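Local coordinates for protein DNA polymerase III, beta chain (Streptococcus pneumoniae, PDB 2AWA) that probably tethers DNA polymerases and other proteins to DNA as a ring-shaped head-to-tail homodimer, making replication processive, at residues T30-S35 with L220-A225; S194-Q199 with L346-K351; I243-R246 with S251-T254; T359-S364 with P368-P373. One frame throughout, in Å; residues are numbered along the deposited sequence.

Contact 1 (T30-S35 with L220-A225)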
loop_
_atom_site.group_PDB
_atom_site.type_symbol
_atom_site.label_atom_id
_atom_site.label_comp_id
_atom_site.label_asym_id
_atom_site.label_seq_id
_atom_site.Cartn_x
_atom_site.Cartn_y
_atom_site.Cartn_z
ATOM N N THR B 30 -0.699 -13.537 16.823
ATOM C CA THR B 30 0.486 -13.642 17.672
ATOM C C THR B 30 1.640 -12.813 17.105
ATOM O O THR B 30 2.375 -12.177 17.847
ATOM C CB THR B 30 0.914 -15.099 17.877
ATOM O OG1 THR B 30 -0.149 -15.801 18.534
ATOM C CG2 THR B 30 2.151 -15.176 18.742
ATOM N N LYS B 31 1.753 -12.791 15.781
ATOM C CA LYS B 31 2.803 -12.038 15.117
ATOM C C LYS B 31 2.774 -10.549 15.445
ATOM O O LYS B 31 3.777 -9.878 15.380
ATOM C CB LYS B 31 2.724 -12.210 13.603
ATOM C CG LYS B 31 4.088 -12.059 12.972
ATOM C CD LYS B 31 4.072 -11.419 11.602
ATOM C CE LYS B 31 5.504 -11.406 11.018
ATOM N NZ LYS B 31 6.565 -10.941 11.986
ATOM N N ARG B 32 1.617 -10.027 15.795
ATOM C CA ARG B 32 1.517 -8.617 16.144
ATOM C C ARG B 32 2.474 -8.188 17.263
ATOM O O ARG B 32 2.774 -7.005 17.379
ATOM C CB ARG B 32 0.068 -8.251 16.470
ATOM C CG ARG B 32 -0.786 -8.257 15.223
ATOM C CD ARG B 32 -1.843 -7.190 15.255
ATOM N NE ARG B 32 -2.418 -6.937 13.931
ATOM C CZ ARG B 32 -3.379 -7.671 13.357
ATOM N NH1 ARG B 32 -3.899 -8.746 13.960
ATOM N NH2 ARG B 32 -3.824 -7.328 12.151
ATOM N N ALA B 33 2.953 -9.147 18.056
ATOM C CA ALA B 33 3.976 -8.890 19.071
ATOM C C ALA B 33 5.368 -9.332 18.648
ATOM O O ALA B 33 6.233 -9.436 19.496
ATOM C CB ALA B 33 3.604 -9.583 20.382
ATOM N N ILE B 34 5.596 -9.587 17.362
ATOM C CA ILE B 34 6.883 -10.103 16.888
ATOM C C ILE B 34 7.490 -9.217 15.807
ATOM O O ILE B 34 6.971 -9.154 14.693
ATOM C CB ILE B 34 6.742 -11.514 16.281
ATOM C CG1 ILE B 34 6.313 -12.524 17.339
ATOM C CG2 ILE B 34 8.068 -11.955 15.632
ATOM C CD1 ILE B 34 6.085 -13.935 16.792
ATOM N N SER B 35 8.611 -8.568 16.120
ATOM C CA SER B 35 9.322 -7.731 15.141
ATOM C C SER B 35 10.267 -8.549 14.264
ATOM O O SER B 35 10.659 -9.667 14.611
ATOM C CB SER B 35 10.121 -6.644 15.851
ATOM O OG SER B 35 9.351 -6.073 16.888
ATOM N N LEU B 220 -1.044 0.168 23.337
ATOM C CA LEU B 220 -2.495 0.326 23.217
ATOM C C LEU B 220 -2.962 0.160 21.762
ATOM O O LEU B 220 -4.017 -0.420 21.519
ATOM C CB LEU B 220 -2.944 1.674 23.765
ATOM C CG LEU B 220 -2.780 1.855 25.266
ATOM C CD1 LEU B 220 -2.867 3.331 25.639
ATOM C CD2 LEU B 220 -3.804 1.040 26.044
ATOM N N ARG B 221 -2.194 0.655 20.796
ATOM C CA ARG B 221 -2.550 0.446 19.392
ATOM C C ARG B 221 -2.570 -1.046 19.058
ATOM O O ARG B 221 -3.416 -1.492 18.304
ATOM C CB ARG B 221 -1.591 1.150 18.427
ATOM C CG ARG B 221 -1.466 2.667 18.550
ATOM C CD ARG B 221 -2.806 3.372 18.435
ATOM N NE ARG B 221 -2.663 4.738 17.913
ATOM C CZ ARG B 221 -3.669 5.602 17.743
ATOM N NH1 ARG B 221 -4.917 5.279 18.062
ATOM N NH2 ARG B 221 -3.414 6.808 17.250
ATOM N N GLU B 222 -1.647 -1.822 19.606
ATOM C CA GLU B 222 -1.675 -3.255 19.372
ATOM C C GLU B 222 -2.851 -3.915 20.072
ATOM O O GLU B 222 -3.413 -4.878 19.549
ATOM C CB GLU B 222 -0.377 -3.939 19.816
ATOM C CG GLU B 222 0.838 -3.627 18.965
ATOM C CD GLU B 222 0.658 -3.888 17.480
ATOM O OE1 GLU B 222 -0.209 -4.694 17.089
ATOM O OE2 GLU B 222 1.406 -3.278 16.691
ATOM N N PHE B 223 -3.211 -3.425 21.254
ATOM C CA PHE B 223 -4.371 -3.949 21.948
ATOM C C PHE B 223 -5.577 -3.923 21.025
ATOM O O PHE B 223 -6.325 -4.901 20.944
ATOM C CB PHE B 223 -4.690 -3.150 23.216
ATOM C CG PHE B 223 -6.033 -3.465 23.769
ATOM C CD1 PHE B 223 -7.160 -2.839 23.285
ATOM C CD2 PHE B 223 -6.181 -4.454 24.696
ATOM C CE1 PHE B 223 -8.405 -3.184 23.751
ATOM C CE2 PHE B 223 -7.406 -4.793 25.153
ATOM C CZ PHE B 223 -8.520 -4.155 24.676
ATOM N N SER B 224 -5.778 -2.798 20.337
ATOM C CA SER B 224 -6.941 -2.666 19.448
ATOM C C SER B 224 -6.883 -3.622 18.256
ATOM O O SER B 224 -7.917 -4.094 17.796
ATOM C CB SER B 224 -7.096 -1.234 18.944
ATOM O OG SER B 224 -7.230 -0.316 20.005
ATOM N N ALA B 225 -5.679 -3.907 17.767
ATOM C CA ALA B 225 -5.475 -4.893 16.695
ATOM C C ALA B 225 -5.552 -6.366 17.161
ATOM O O ALA B 225 -5.928 -7.235 16.394
ATOM C CB ALA B 225 -4.155 -4.656 16.020
#
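Arg32 and Glu222 bring their CA atoms to 7.0 Å, the closest backbone approach between the type I beta turn from Lys31 to Ile34 and the side of helix 217-226. The turn belongs to the N-terminal domain of the clamp and the helix to the central domain, so these few side chains touch across a domain junction.

Arg32 does most of the touching. Its CG lies beside the backbone N (chi1 -71°), and a bend at chi2 carries the rest of the chain along the helix. Arg32 CD packs 3.5 Å from Ala225 CB and equally 3.5 Å from Glu222 OE1. The carboxylate oxygen sits at the edge of the guanidinium, near its plane, and the guanidinium and carboxylate planes are 29° apart, nearly coplanar. Even so, Arg32 NE and Glu222 OE1 remain 4.5 Å apart, beyond a salt bridge. On one face of the guanidinium lies the carbonyl of Ala225, with Ala225 O 3.5 Å from Arg32 NH1, a position over the plane rather than in front of an N-H.

Glu222 also packs on Ile64, and Ala33 on Ile64 and Ile66, so strand 64-71 touches both partners. The contact is on the surface. Its chemistry amounts to aliphatic packing of Arg32 on Ala225, with a probable weak long-range attraction between Arg32 and Glu222.

Contact 2 (S194-Q199 with L346-K351)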
loop_
_atom_site.group_PDB
_atom_site.type_symbol
_atom_site.label_atom_id
_atom_site.label_comp_id
_atom_site.label_asym_id
_atom_site.label_seq_id
_atom_site.Cartn_x
_atom_site.Cartn_y
_atom_site.Cartn_z
ATOM N N SER B 194 3.116 17.556 25.595
ATOM C CA SER B 194 3.501 18.891 26.033
ATOM C C SER B 194 3.034 19.991 25.080
ATOM O O SER B 194 3.134 21.133 25.427
ATOM C CB SER B 194 5.017 18.994 26.281
ATOM O OG SER B 194 5.736 19.344 25.091
ATOM N N HIS B 195 2.546 19.667 23.884
ATOM C CA HIS B 195 2.045 20.701 22.941
ATOM C C HIS B 195 0.537 20.689 22.817
ATOM O O HIS B 195 -0.085 21.732 22.671
ATOM C CB HIS B 195 2.682 20.541 21.576
ATOM C CG HIS B 195 4.173 20.694 21.613
ATOM N ND1 HIS B 195 4.792 21.920 21.751
ATOM C CD2 HIS B 195 5.163 19.771 21.586
ATOM C CE1 HIS B 195 6.100 21.743 21.779
ATOM N NE2 HIS B 195 6.350 20.449 21.683
ATOM N N ARG B 196 -0.033 19.492 22.882
ATOM C CA ARG B 196 -1.466 19.288 22.824
ATOM C C ARG B 196 -1.808 18.143 23.760
ATOM O O ARG B 196 -0.912 17.373 24.162
ATOM C CB ARG B 196 -1.931 18.997 21.394
ATOM C CG ARG B 196 -1.092 18.003 20.633
ATOM C CD ARG B 196 -1.477 16.544 20.899
ATOM N NE ARG B 196 -0.614 15.697 20.091
ATOM C CZ ARG B 196 -0.755 15.465 18.788
ATOM N NH1 ARG B 196 -1.777 15.950 18.110
ATOM N NH2 ARG B 196 0.137 14.716 18.177
ATOM N N LEU B 197 -3.091 18.057 24.126
ATOM C CA LEU B 197 -3.530 17.111 25.158
ATOM C C LEU B 197 -4.904 16.529 24.903
ATOM O O LEU B 197 -5.782 17.202 24.381
ATOM C CB LEU B 197 -3.479 17.783 26.537
ATOM C CG LEU B 197 -3.951 17.043 27.801
ATOM C CD1 LEU B 197 -3.256 17.604 29.031
ATOM C CD2 LEU B 197 -5.463 17.142 27.996
ATOM N N SER B 198 -5.087 15.274 25.305
ATOM C CA SER B 198 -6.385 14.631 25.218
ATOM C C SER B 198 -6.814 13.947 26.516
ATOM O O SER B 198 -6.067 13.210 27.138
ATOM C CB SER B 198 -6.381 13.615 24.087
ATOM O OG SER B 198 -7.710 13.315 23.747
ATOM N N GLN B 199 -8.059 14.172 26.891
ATOM C CA GLN B 199 -8.576 13.652 28.126
ATOM C C GLN B 199 -9.985 13.121 27.924
ATOM O O GLN B 199 -10.856 13.831 27.405
ATOM C CB GLN B 199 -8.587 14.749 29.173
ATOM C CG GLN B 199 -9.027 14.248 30.519
ATOM C CD GLN B 199 -9.010 15.328 31.547
ATOM O OE1 GLN B 199 -8.113 15.390 32.385
ATOM N NE2 GLN B 199 -9.994 16.208 31.479
ATOM N N LEU B 346 -4.919 20.208 15.194
ATOM C CA LEU B 346 -6.346 20.432 15.047
ATOM C C LEU B 346 -6.968 19.251 14.293
ATOM O O LEU B 346 -7.976 18.708 14.719
ATOM C CB LEU B 346 -6.623 21.753 14.283
ATOM C CG LEU B 346 -8.108 22.124 14.104
ATOM C CD1 LEU B 346 -8.904 21.876 15.380
ATOM C CD2 LEU B 346 -8.266 23.560 13.663
ATOM N N ILE B 347 -6.355 18.865 13.176
ATOM C CA ILE B 347 -6.816 17.722 12.399
ATOM C C ILE B 347 -6.891 16.436 13.249
ATOM O O ILE B 347 -7.861 15.701 13.164
ATOM C CB ILE B 347 -5.911 17.492 11.173
ATOM C CG1 ILE B 347 -6.120 18.605 10.137
ATOM C CG2 ILE B 347 -6.218 16.168 10.521
ATOM C CD1 ILE B 347 -4.943 18.794 9.183
ATOM N N ASP B 348 -5.853 16.170 14.039
ATOM C CA ASP B 348 -5.796 14.981 14.877
ATOM C C ASP B 348 -6.990 15.011 15.814
ATOM O O ASP B 348 -7.732 14.027 15.907
ATOM C CB ASP B 348 -4.506 14.927 15.708
ATOM C CG ASP B 348 -3.270 14.566 14.887
ATOM O OD1 ASP B 348 -3.413 14.040 13.764
ATOM O OD2 ASP B 348 -2.135 14.797 15.385
ATOM N N SER B 349 -7.169 16.157 16.471
ATOM C CA SER B 349 -8.255 16.379 17.412
ATOM C C SER B 349 -9.605 16.131 16.769
ATOM O O SER B 349 -10.508 15.534 17.386
ATOM C CB SER B 349 -8.234 17.813 17.960
ATOM O OG SER B 349 -7.048 18.111 18.684
ATOM N N LEU B 350 -9.741 16.587 15.524
ATOM C CA LEU B 350 -11.005 16.460 14.825
ATOM C C LEU B 350 -11.260 15.009 14.463
ATOM O O LEU B 350 -12.324 14.479 14.783
ATOM C CB LEU B 350 -11.049 17.385 13.616
ATOM C CG LEU B 350 -11.119 18.862 14.041
ATOM C CD1 LEU B 350 -10.873 19.766 12.850
ATOM C CD2 LEU B 350 -12.467 19.218 14.703
ATOM N N LYS B 351 -10.276 14.360 13.845
ATOM C CA LYS B 351 -10.366 12.927 13.534
ATOM C C LYS B 351 -10.724 12.109 14.765
ATOM O O LYS B 351 -11.275 11.033 14.646
ATOM C CB LYS B 351 -9.054 12.393 12.947
ATOM C CG LYS B 351 -8.787 12.804 11.486
ATOM C CD LYS B 351 -7.523 12.115 10.914
ATOM C CE LYS B 351 -7.643 11.786 9.393
ATOM N NZ LYS B 351 -7.416 12.963 8.461
#
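Arg196 NH1 donates to Asp348 OD2 at 3.0 Å, the one direct bond of a salt bridge that ties two domains of the sliding clamp. Arg196 is the first residue of strand 196-203 in the central domain; Asp348 lies on helix 343-351 of the C-terminal domain. The bond is fairly straight, with an N-H...O angle of 162°, and OD2 stands at the edge of the guanidinium, close to its plane. The aspartate uses its anti lone pair, the one turned away from its other oxygen. The bridge is single-pronged, since Arg196 NH2 stays 3.6 Å from Asp348 OD2 without bonding to it. Guanidinium and carboxylate planes are turned 34° against each other.

A chi1 of 45° holds Arg196 CG close to both its own N and its own C, and the chain bends again at chi2. A weak hydrogen bond from NE to Ala164 O helps to fix the group's rotation, and Asp348 also packs on Phe163. Both charged residues are partly exposed, so solvent would probably weaken the attraction. The domains are also joined by strand 196-203 pairing with strand 379-384. The aliphatic part of the aspartate is near the guanidinium too, with Asp348 CB 3.8 Å from Arg196 NH1.

Contact 3 (I243-R246 with S251-T254)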
loop_
_atom_site.group_PDB
_atom_site.type_symbol
_atom_site.label_atom_id
_atom_site.label_comp_id
_atom_site.label_asym_id
_atom_site.label_seq_id
_atom_site.Cartn_x
_atom_site.Cartn_y
_atom_site.Cartn_z
ATOM N N ILE B 243 1.043 -5.122 33.021
ATOM C CA ILE B 243 -0.413 -5.218 33.042
ATOM C C ILE B 243 -0.844 -6.233 31.966
ATOM O O ILE B 243 -0.239 -6.312 30.904
ATOM C CB ILE B 243 -1.022 -3.802 32.789
ATOM C CG1 ILE B 243 -2.544 -3.785 32.827
ATOM C CG2 ILE B 243 -0.580 -3.255 31.443
ATOM C CD1 ILE B 243 -3.073 -2.386 32.487
ATOM N N LEU B 244 -1.898 -6.984 32.250
ATOM C CA LEU B 244 -2.367 -8.056 31.379
ATOM C C LEU B 244 -3.827 -7.868 30.991
ATOM O O LEU B 244 -4.684 -7.687 31.846
ATOM C CB LEU B 244 -2.219 -9.390 32.113
ATOM C CG LEU B 244 -2.908 -10.615 31.500
ATOM C CD1 LEU B 244 -2.272 -10.922 30.155
ATOM C CD2 LEU B 244 -2.827 -11.812 32.428
ATOM N N PHE B 245 -4.108 -7.953 29.700
ATOM C CA PHE B 245 -5.474 -8.017 29.190
ATOM C C PHE B 245 -5.751 -9.448 28.704
ATOM O O PHE B 245 -5.037 -9.949 27.852
ATOM C CB PHE B 245 -5.613 -7.061 28.002
ATOM C CG PHE B 245 -5.192 -5.647 28.293
ATOM C CD1 PHE B 245 -3.865 -5.287 28.239
ATOM C CD2 PHE B 245 -6.132 -4.678 28.610
ATOM C CE1 PHE B 245 -3.482 -3.989 28.491
ATOM C CE2 PHE B 245 -5.754 -3.383 28.865
ATOM C CZ PHE B 245 -4.439 -3.037 28.812
ATOM N N ARG B 246 -6.784 -10.101 29.212
ATOM C CA ARG B 246 -7.062 -11.492 28.852
ATOM C C ARG B 246 -8.499 -11.731 28.396
ATOM O O ARG B 246 -9.435 -11.351 29.074
ATOM C CB ARG B 246 -6.796 -12.399 30.051
ATOM C CG ARG B 246 -6.310 -13.779 29.679
ATOM C CD ARG B 246 -5.788 -14.496 30.890
ATOM N NE ARG B 246 -6.841 -14.610 31.894
ATOM C CZ ARG B 246 -6.635 -14.833 33.190
ATOM N NH1 ARG B 246 -5.399 -14.978 33.673
ATOM N NH2 ARG B 246 -7.675 -14.910 34.009
ATOM N N SER B 251 -3.904 -13.866 25.949
ATOM C CA SER B 251 -3.292 -13.113 27.012
ATOM C C SER B 251 -2.347 -12.127 26.345
ATOM O O SER B 251 -1.527 -12.516 25.529
ATOM C CB SER B 251 -2.506 -14.038 27.919
ATOM O OG SER B 251 -3.306 -15.100 28.403
ATOM N N PHE B 252 -2.483 -10.854 26.699
ATOM C CA PHE B 252 -1.704 -9.769 26.113
ATOM C C PHE B 252 -1.095 -8.975 27.257
ATOM O O PHE B 252 -1.819 -8.300 28.008
ATOM C CB PHE B 252 -2.653 -8.913 25.277
ATOM C CG PHE B 252 -2.040 -7.685 24.686
ATOM C CD1 PHE B 252 -1.210 -7.761 23.592
ATOM C CD2 PHE B 252 -2.375 -6.432 25.166
ATOM C CE1 PHE B 252 -0.682 -6.611 23.013
ATOM C CE2 PHE B 252 -1.849 -5.271 24.574
ATOM C CZ PHE B 252 -1.004 -5.375 23.507
ATOM N N TYR B 253 0.220 -9.108 27.428
ATOM C CA TYR B 253 0.946 -8.387 28.485
ATOM C C TYR B 253 1.673 -7.199 27.872
ATOM O O TYR B 253 2.102 -7.252 26.736
ATOM C CB TYR B 253 1.998 -9.263 29.155
ATOM C CG TYR B 253 1.525 -10.567 29.714
ATOM C CD1 TYR B 253 1.285 -11.651 28.880
ATOM C CD2 TYR B 253 1.378 -10.743 31.087
ATOM C CE1 TYR B 253 0.866 -12.878 29.398
ATOM C CE2 TYR B 253 0.961 -11.957 31.614
ATOM C CZ TYR B 253 0.703 -13.020 30.762
ATOM O OH TYR B 253 0.288 -14.221 31.283
ATOM N N THR B 254 1.806 -6.138 28.641
ATOM C CA THR B 254 2.595 -4.982 28.247
ATOM C C THR B 254 3.295 -4.441 29.466
ATOM O O THR B 254 2.851 -4.619 30.614
ATOM C CB THR B 254 1.725 -3.838 27.602
ATOM O OG1 THR B 254 2.529 -2.677 27.366
ATOM C CG2 THR B 254 0.547 -3.433 28.482
#
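Phe245 and Phe252 form one of two hydrogen-bonded pairs in an antiparallel beta hairpin, with both N...O distances 2.9 Å; the bond from Phe245 N to Phe252 O is the straighter, at 169°. Ile243 and Thr254 make the other, while Leu244 with Tyr253 and Arg246 with Ser251 are non-hydrogen-bonded pairs. Between the bonded rungs, Tyr253 CA and Leu244 CA each direct a C-H at a carbonyl of the opposite strand.

A CH-pi contact joins the Leu244-Tyr253 pair. Leu244 CD1 sits 3.5 Å from the centroid of the Tyr253 ring, almost on the ring normal. With Leu244 CG opposite its backbone N (chi1 168°) and Tyr253 CG beside its own, methyl and ring are swung over each other.

Apolar packing occupies the other face of the sheet. The two phenylalanine rings run side by side at an oblique 47°, Phe245 CD1 reaching the edge of the Phe252 ring at 3.6 Å from Phe252 CD2. Next to them the methyls Ile243 CG2 and Thr254 CG2 abut, while Thr254 OG1 turns to Ser219 OG.

Strand 233-238 flanks the hairpin beyond 242-246. Strand 250-255 pairs with strand 64-71, making the hairpin part of one antiparallel sheet that runs from the central into the N-terminal domain; helix 217-226 packs against the phenylalanine face.

Contact 4 (T359-S364 with P368-P373)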
loop_
_atom_site.group_PDB
_atom_site.type_symbol
_atom_site.label_atom_id
_atom_site.label_comp_id
_atom_site.label_asym_id
_atom_site.label_seq_id
_atom_site.Cartn_x
_atom_site.Cartn_y
_atom_site.Cartn_z
ATOM N N THR B 359 -17.225 22.298 19.377
ATOM C CA THR B 359 -17.079 23.609 19.973
ATOM C C THR B 359 -15.647 23.840 20.415
ATOM O O THR B 359 -15.141 23.113 21.253
ATOM C CB THR B 359 -18.004 23.764 21.141
ATOM O OG1 THR B 359 -19.339 23.738 20.639
ATOM C CG2 THR B 359 -17.759 25.086 21.838
ATOM N N ILE B 360 -15.016 24.864 19.848
ATOM C CA ILE B 360 -13.663 25.271 20.227
ATOM C C ILE B 360 -13.702 26.578 21.002
ATOM O O ILE B 360 -14.322 27.528 20.575
ATOM C CB ILE B 360 -12.767 25.476 18.988
ATOM C CG1 ILE B 360 -12.863 24.277 18.046
ATOM C CG2 ILE B 360 -11.325 25.687 19.409
ATOM C CD1 ILE B 360 -12.034 24.437 16.753
ATOM N N SER B 361 -13.008 26.629 22.129
ATOM C CA SER B 361 -13.060 27.779 23.014
ATOM C C SER B 361 -11.664 28.323 23.258
ATOM O O SER B 361 -10.727 27.555 23.476
ATOM C CB SER B 361 -13.707 27.380 24.332
ATOM O OG SER B 361 -14.931 26.729 24.092
ATOM N N PHE B 362 -11.541 29.647 23.256
ATOM C CA PHE B 362 -10.246 30.305 23.238
ATOM C C PHE B 362 -10.116 31.302 24.369
ATOM O O PHE B 362 -11.110 31.751 24.928
ATOM C CB PHE B 362 -10.076 31.116 21.956
ATOM C CG PHE B 362 -10.112 30.326 20.701
ATOM C CD1 PHE B 362 -8.984 29.691 20.238
ATOM C CD2 PHE B 362 -11.250 30.291 19.925
ATOM C CE1 PHE B 362 -9.003 29.007 19.032
ATOM C CE2 PHE B 362 -11.272 29.610 18.739
ATOM C CZ PHE B 362 -10.146 28.964 18.294
ATOM N N ILE B 363 -8.878 31.673 24.668
ATOM C CA ILE B 363 -8.589 32.731 25.625
ATOM C C ILE B 363 -7.887 33.904 24.954
ATOM O O ILE B 363 -8.336 35.044 25.040
ATOM C CB ILE B 363 -7.703 32.230 26.754
ATOM C CG1 ILE B 363 -8.363 31.010 27.416
ATOM C CG2 ILE B 363 -7.422 33.375 27.734
ATOM C CD1 ILE B 363 -8.156 30.883 28.925
ATOM N N SER B 364 -6.775 33.614 24.292
ATOM C CA SER B 364 -5.950 34.634 23.680
ATOM C C SER B 364 -5.171 33.975 22.570
ATOM O O SER B 364 -5.324 32.788 22.342
ATOM C CB SER B 364 -4.996 35.209 24.716
ATOM O OG SER B 364 -4.259 34.154 25.298
ATOM N N PRO B 368 -3.343 28.191 25.484
ATOM C CA PRO B 368 -3.969 26.994 24.926
ATOM C C PRO B 368 -5.452 27.138 24.768
ATOM O O PRO B 368 -6.067 27.811 25.577
ATOM C CB PRO B 368 -3.639 25.926 25.961
ATOM C CG PRO B 368 -2.330 26.345 26.467
ATOM C CD PRO B 368 -2.382 27.843 26.541
ATOM N N PHE B 369 -6.014 26.521 23.730
ATOM C CA PHE B 369 -7.458 26.527 23.551
ATOM C C PHE B 369 -8.085 25.121 23.678
ATOM O O PHE B 369 -7.385 24.133 23.560
ATOM C CB PHE B 369 -7.821 27.234 22.246
ATOM C CG PHE B 369 -7.266 26.614 21.012
ATOM C CD1 PHE B 369 -7.997 25.666 20.306
ATOM C CD2 PHE B 369 -6.058 27.051 20.478
ATOM C CE1 PHE B 369 -7.497 25.116 19.094
ATOM C CE2 PHE B 369 -5.551 26.506 19.262
ATOM C CZ PHE B 369 -6.268 25.547 18.583
ATOM N N THR B 370 -9.386 25.033 23.962
ATOM C CA THR B 370 -10.026 23.717 24.161
ATOM C C THR B 370 -10.944 23.326 23.001
ATOM O O THR B 370 -11.486 24.189 22.342
ATOM C CB THR B 370 -10.866 23.675 25.440
ATOM O OG1 THR B 370 -11.892 24.661 25.369
ATOM C CG2 THR B 370 -10.017 23.939 26.645
ATOM N N LEU B 371 -11.114 22.023 22.770
ATOM C CA LEU B 371 -12.093 21.520 21.804
ATOM C C LEU B 371 -12.892 20.391 22.428
ATOM O O LEU B 371 -12.298 19.431 22.923
ATOM C CB LEU B 371 -11.435 20.925 20.568
ATOM C CG LEU B 371 -10.446 21.663 19.697
ATOM C CD1 LEU B 371 -9.044 21.655 20.310
ATOM C CD2 LEU B 371 -10.446 20.970 18.364
ATOM N N VAL B 372 -14.218 20.478 22.334
ATOM C CA VAL B 372 -15.131 19.418 22.791
ATOM C C VAL B 372 -16.137 19.085 21.695
ATOM O O VAL B 372 -16.425 19.921 20.839
ATOM C CB VAL B 372 -15.939 19.824 24.066
ATOM C CG1 VAL B 372 -15.004 20.199 25.209
ATOM C CG2 VAL B 372 -16.868 20.977 23.768
ATOM N N PRO B 373 -16.675 17.862 21.719
ATOM C CA PRO B 373 -17.802 17.592 20.848
ATOM C C PRO B 373 -19.015 18.374 21.311
ATOM O O PRO B 373 -19.309 18.431 22.514
ATOM C CB PRO B 373 -18.023 16.081 20.979
ATOM C CG PRO B 373 -17.319 15.670 22.202
ATOM C CD PRO B 373 -16.269 16.689 22.502
#
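Phe362 and Phe369 pack side by side at the turn end of a beta hairpin in the C-terminal domain of the clamp. Their planes are inclined at 45° and their centroids lie 4.9 Å apart. Phe362 CE1 comes over one face of the Phe369 ring, toward the rim, while Phe362 CD1 reaches Phe369 CB at 3.4 Å. Phe369 also meets Ile360, whose CG2 touches Phe369 CD1 at 3.4 Å. With CG opposite the alpha hydrogen (chi1 61°), the Phe369 ring turns toward strand 357-362, where it meets both Phe362 and Ile360. Farther along, Ile360 CG1 lies against Leu371 CG.

The backbone ladder sets this register. Ser361 pairs with Thr370 and Thr359 with Val372, each by two N-H...O bonds, the straightest being Val372 N to Thr359 O at 171°. Ile360 with Leu371 is the non-hydrogen-bonded pair between them.

In the next shell, strand 274-279 lies alongside strand 357-362 and strand 379-384 alongside strand 369-373. Phe341 meets Phe369 edge-to-face, and Leu337 and Ile339 pack on Phe362, so the second sheet of the domain covers the aromatic side. On the other face of the hairpin, Ser361 CB rests 3.4 Å from Thr370 OG1.

The four contacts form two clusters along the clamp subunit. Contacts 1 and 3 have centres 11 Å apart, and helix 217-226 serves both: Glu222 and Ala225 belong to contact 1, while Phe223 CE2 packs 3.7 Å from Phe245 CD2 of contact 3. Contacts 2 and 4, also 11 Å apart by centres, meet where Leu346 CD1 lies 3.5 Å from Leu371 CD2, so helix 343-351 links the salt bridge to the second hairpin. Contacts 1 and 2 each join the central domain to a different neighbour, N-terminal and C-terminal respectively; their nearest atoms are about 8 Å apart, without touching. The centres of contacts 3 and 4 are about 36 Å apart.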